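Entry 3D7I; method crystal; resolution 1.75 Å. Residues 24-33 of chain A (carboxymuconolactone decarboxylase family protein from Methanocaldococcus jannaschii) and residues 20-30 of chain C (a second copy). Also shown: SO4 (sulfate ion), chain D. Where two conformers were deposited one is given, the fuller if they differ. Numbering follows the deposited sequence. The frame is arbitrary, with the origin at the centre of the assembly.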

# COMPACT_ATOMS: atom_id res chain seq x y z
N ASP A 24 2.69 -11.48 -25.24
CA ASP A 24 1.91 -12.69 -25.48
C ASP A 24 1.40 -13.27 -24.17
O ASP A 24 0.21 -13.59 -24.04
N ILE A 25 2.29 -13.41 -23.19
CA ILE A 25 1.85 -13.97 -21.90
C ILE A 25 0.89 -13.03 -21.15
O ILE A 25 -0.08 -13.50 -20.51
N ILE A 26 1.10 -11.72 -21.27
CA ILE A 26 0.18 -10.75 -20.69
C ILE A 26 -1.24 -10.89 -21.25
O ILE A 26 -2.22 -10.90 -20.50
N VAL A 27 -1.36 -11.00 -22.56
CA VAL A 27 -2.66 -11.19 -23.17
C VAL A 27 -3.30 -12.49 -22.68
O VAL A 27 -4.49 -12.53 -22.35
N LYS A 28 -2.53 -13.57 -22.68
CA LYS A 28 -3.03 -14.86 -22.23
C LYS A 28 -3.42 -14.85 -20.75
O LYS A 28 -4.44 -15.43 -20.36
N LEU A 29 -2.61 -14.19 -19.94
CA LEU A 29 -2.93 -13.97 -18.53
C LEU A 29 -4.27 -13.27 -18.39
O LEU A 29 -5.18 -13.75 -17.67
N ASN A 30 -4.42 -12.16 -19.09
CA ASN A 30 -5.67 -11.43 -19.05
C ASN A 30 -6.86 -12.33 -19.44
O ASN A 30 -7.90 -12.33 -18.76
N ASP A 31 -6.72 -13.07 -20.55
CA ASP A 31 -7.78 -13.91 -21.07
C ASP A 31 -8.16 -15.02 -20.10
O ASP A 31 -9.35 -15.26 -19.86
N THR A 32 -7.16 -15.63 -19.46
CA THR A 32 -7.39 -16.71 -18.51
C THR A 32 -7.96 -16.21 -17.21
O THR A 32 -8.86 -16.83 -16.63
N VAL A 33 -7.45 -15.07 -16.73
CA VAL A 33 -7.99 -14.47 -15.50
C VAL A 33 -9.47 -14.21 -15.65
O VAL A 33 -10.27 -14.54 -14.75
N PRO C 20 -5.86 -25.79 -14.17
CA PRO C 20 -4.68 -26.09 -14.97
C PRO C 20 -4.27 -25.00 -15.96
O PRO C 20 -3.08 -24.77 -16.11
N ASP C 21 -5.22 -24.33 -16.61
CA ASP C 21 -4.88 -23.23 -17.52
C ASP C 21 -4.26 -22.07 -16.77
O ASP C 21 -3.24 -21.51 -17.19
N LEU C 22 -4.89 -21.68 -15.66
CA LEU C 22 -4.34 -20.63 -14.82
C LEU C 22 -2.92 -20.99 -14.37
O LEU C 22 -1.99 -20.15 -14.39
N TYR C 23 -2.75 -22.23 -13.91
CA TYR C 23 -1.44 -22.68 -13.46
C TYR C 23 -0.40 -22.55 -14.58
O TYR C 23 0.70 -22.03 -14.38
N ASP C 24 -0.77 -23.01 -15.76
CA ASP C 24 0.14 -22.99 -16.91
C ASP C 24 0.55 -21.56 -17.26
O ASP C 24 1.73 -21.31 -17.55
N ILE C 25 -0.39 -20.63 -17.22
CA ILE C 25 -0.03 -19.24 -17.54
C ILE C 25 0.81 -18.62 -16.42
O ILE C 25 1.71 -17.83 -16.71
N ILE C 26 0.58 -18.99 -15.16
CA ILE C 26 1.43 -18.48 -14.08
C ILE C 26 2.88 -18.95 -14.24
O ILE C 26 3.84 -18.18 -14.06
N VAL C 27 3.05 -20.23 -14.59
CA VAL C 27 4.40 -20.76 -14.83
C VAL C 27 5.07 -20.00 -15.97
O VAL C 27 6.21 -19.56 -15.87
N LYS C 28 4.35 -19.82 -17.05
CA LYS C 28 4.89 -19.04 -18.17
C LYS C 28 5.18 -17.58 -17.84
O LYS C 28 6.19 -17.06 -18.30
N LEU C 29 4.30 -16.92 -17.08
CA LEU C 29 4.52 -15.55 -16.65
C LEU C 29 5.82 -15.48 -15.86
O LEU C 29 6.68 -14.63 -16.10
N ASN C 30 5.97 -16.39 -14.91
CA ASN C 30 7.19 -16.43 -14.09
C ASN C 30 8.43 -16.59 -14.94
O ASN C 30 9.41 -15.83 -14.80

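Helix 24-33 of chain A and helix 20-30 of chain C come from two copies of one protein. They run nearly antiparallel, at 156° between their N-to-C directions, and their axes approach to 9.8 Å. The register is reciprocal in part: Ile A25 lies across from Leu C29, and Leu A29 across from Ile C25. Thr A32 lies across from Leu C22. Together the stretches bury 497 Å².

Apolar packing dominates. Ile A25 and Ile C25 both point toward the opposing helix and are buried. Each has chi1 t and chi2 p. In the given coordinates, Ile A25 CD1 and Ile C25 CD1 are 2.0 Å apart. This is too short for two methyl carbons in van der Waals contact. Both residues were deposited in two conformers, with one of each given, so the two given conformers cannot both be occupied at once as modelled.

Each isoleucine also reaches the lysine of the other helix. Ile A25 CD1 is 3.5 Å from Lys C28 CB, and Ile C25 CD1 is 3.5 Å from Lys A28 CB. The side chain of Ile C25 is a knob in a hole formed by Ile A25, Lys A28, Leu A29 and Thr A32.

The leucines pack together on one side of this center; the lysine ends lie on the other. Leu A29 and Leu C29 are buried, point sideways and share the t, p rotamer. Leu A29 CD1 lies 4.0 Å from Ile C25 CG2. Ile A25 CG1 lies 4.2 Å from Leu C29 CB. The two leucines also meet each other, with Leu A29 CD2 at 4.3 Å from Leu C29 CD2.

Thr A32, chi1 m, points toward chain C near the start of that stretch. Its methyl makes the closest contacts: Thr A32 CG2 is 3.7 Å from Leu C22 N and 4.2 Å from Asp C21 CB. Its hydroxyl turns back to its own helix, where Thr A32 OG1 donates to Lys A28 O at 3.0 Å. Leu C22, also t, p, starts out sideways, but its end comes nearer to chain A.

No hydrogen bond joins the two stretches directly. The polar link is made by water. Lys A28 and Lys C28 both point toward the other helix, and their like-charged ends come close, with Lys A28 NZ 4.3 Å from Lys C28 NZ. Water 1 accepts from both, at 3.0 Å from its O to Lys A28 NZ and 2.6 Å from its O to Lys C28 NZ. Lys A28 also forms a salt bridge within its helix, from Lys A28 NZ to Asp A24 OD2 at 3.0 Å; the hydrogen bond in it is weak. The lysine rotamers differ: Lys A28 is m, t, m, t, whereas Lys C28 is m, t, t, t.

A sulfate ion, probably from the crystallisation liquor, binds backbone amides of chain C. Asp C21 N donates to sulfate O1 at 3.0 Å, and Leu C22 N donates to sulfate O4 at 2.9 Å.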

# COMPACT_ATOMS: atom_id res chain seq x y z
CB ASP A 24 2.78 -13.74 -26.19
CG ASP A 24 2.05 -15.05 -26.42
OD1 ASP A 24 1.14 -15.08 -27.28
OD2 ASP A 24 2.38 -16.05 -25.76
CB ILE A 25 3.03 -14.46 -21.02
CG1 ILE A 25 2.49 -15.33 -19.87
CG2 ILE A 25 3.83 -13.29 -20.47
CD1 ILE A 25 1.76 -16.57 -20.33
CB ILE A 26 0.70 -9.32 -20.88
CG1 ILE A 26 1.90 -9.06 -19.92
CG2 ILE A 26 -0.43 -8.33 -20.69
CD1 ILE A 26 2.64 -7.78 -20.23
CB VAL A 27 -2.61 -11.19 -24.70
CG1 VAL A 27 -4.00 -11.49 -25.27
CG2 VAL A 27 -2.07 -9.83 -25.22
CB LYS A 28 -2.01 -15.97 -22.55
CG LYS A 28 -1.85 -16.12 -24.06
CD LYS A 28 -1.20 -17.43 -24.54
CE LYS A 28 0.23 -17.57 -24.11
NZ LYS A 28 0.91 -18.55 -25.00
CB LEU A 29 -1.85 -13.16 -17.85
CG LEU A 29 -2.13 -12.86 -16.35
CD1 LEU A 29 -2.05 -14.14 -15.54
CD2 LEU A 29 -1.17 -11.74 -15.87
CB ASN A 30 -5.57 -10.21 -19.97
CG ASN A 30 -6.81 -9.38 -19.96
OD1 ASN A 30 -6.97 -8.52 -19.13
ND2 ASN A 30 -7.68 -9.63 -20.91
CB ASP A 31 -7.40 -14.49 -22.42
CG ASP A 31 -7.35 -13.43 -23.51
OD1 ASP A 31 -7.76 -12.27 -23.27
OD2 ASP A 31 -6.81 -13.76 -24.57
CB THR A 32 -6.09 -17.52 -18.28
OG1 THR A 32 -5.64 -18.03 -19.56
CG2 THR A 32 -6.30 -18.67 -17.30
CB VAL A 33 -7.25 -13.15 -15.17
CG1 VAL A 33 -8.10 -12.19 -14.29
CG2 VAL A 33 -5.87 -13.45 -14.48
CB PRO C 20 -5.05 -27.40 -15.72
CG PRO C 20 -6.47 -27.60 -15.52
CD PRO C 20 -6.92 -26.80 -14.33
CB ASP C 21 -6.09 -22.72 -18.29
CG ASP C 21 -6.66 -23.74 -19.27
OD1 ASP C 21 -6.00 -24.76 -19.56
OD2 ASP C 21 -7.79 -23.52 -19.73
CB LEU C 22 -5.26 -20.41 -13.62
CG LEU C 22 -4.91 -19.31 -12.61
CD1 LEU C 22 -4.86 -17.89 -13.27
CD2 LEU C 22 -5.86 -19.31 -11.43
CB TYR C 23 -1.51 -24.13 -12.97
CG TYR C 23 -0.17 -24.61 -12.51
CD1 TYR C 23 0.35 -24.21 -11.29
CD2 TYR C 23 0.60 -25.43 -13.33
CE1 TYR C 23 1.59 -24.63 -10.87
CE2 TYR C 23 1.87 -25.84 -12.91
CZ TYR C 23 2.34 -25.44 -11.69
OH TYR C 23 3.58 -25.86 -11.25
CB ASP C 24 -0.52 -23.67 -18.11
CG ASP C 24 -0.52 -25.20 -18.01
OD1 ASP C 24 0.17 -25.78 -17.14
OD2 ASP C 24 -1.21 -25.81 -18.85
CB ILE C 25 -1.23 -18.34 -17.95
CG1 ILE C 25 -0.75 -17.09 -18.69
CG2 ILE C 25 -2.14 -17.98 -16.75
CD1 ILE C 25 -0.01 -17.36 -20.01
CB ILE C 26 0.87 -18.92 -12.71
CG1 ILE C 26 -0.41 -18.13 -12.40
CG2 ILE C 26 1.92 -18.80 -11.64
CD1 ILE C 26 -1.24 -18.75 -11.29
CB VAL C 27 4.39 -22.25 -15.10
CG1 VAL C 27 5.79 -22.74 -15.55
CG2 VAL C 27 3.95 -23.02 -13.86
CB LYS C 28 3.96 -19.11 -19.40
CG LYS C 28 3.90 -20.46 -20.03
CD LYS C 28 2.92 -20.49 -21.21
CE LYS C 28 3.07 -21.82 -21.97
NZ LYS C 28 1.88 -22.08 -22.80
CB LEU C 29 3.36 -15.06 -15.81
CG LEU C 29 3.51 -13.68 -15.21
CD1 LEU C 29 3.46 -12.64 -16.34
CD2 LEU C 29 2.38 -13.44 -14.18
CB ASN C 30 7.09 -17.61 -13.10
CG ASN C 30 8.33 -17.76 -12.27
OD1 ASN C 30 9.25 -18.53 -12.60
ND2 ASN C 30 8.38 -16.99 -11.21
S SO4 D . -8.75 -23.07 -15.61
O1 SO4 D . -8.16 -24.30 -16.13
O2 SO4 D . -9.48 -22.46 -16.71
O3 SO4 D . -9.68 -23.34 -14.51
O4 SO4 D . -7.71 -22.15 -15.20
O HOH W 1 -0.15 -20.55 -23.10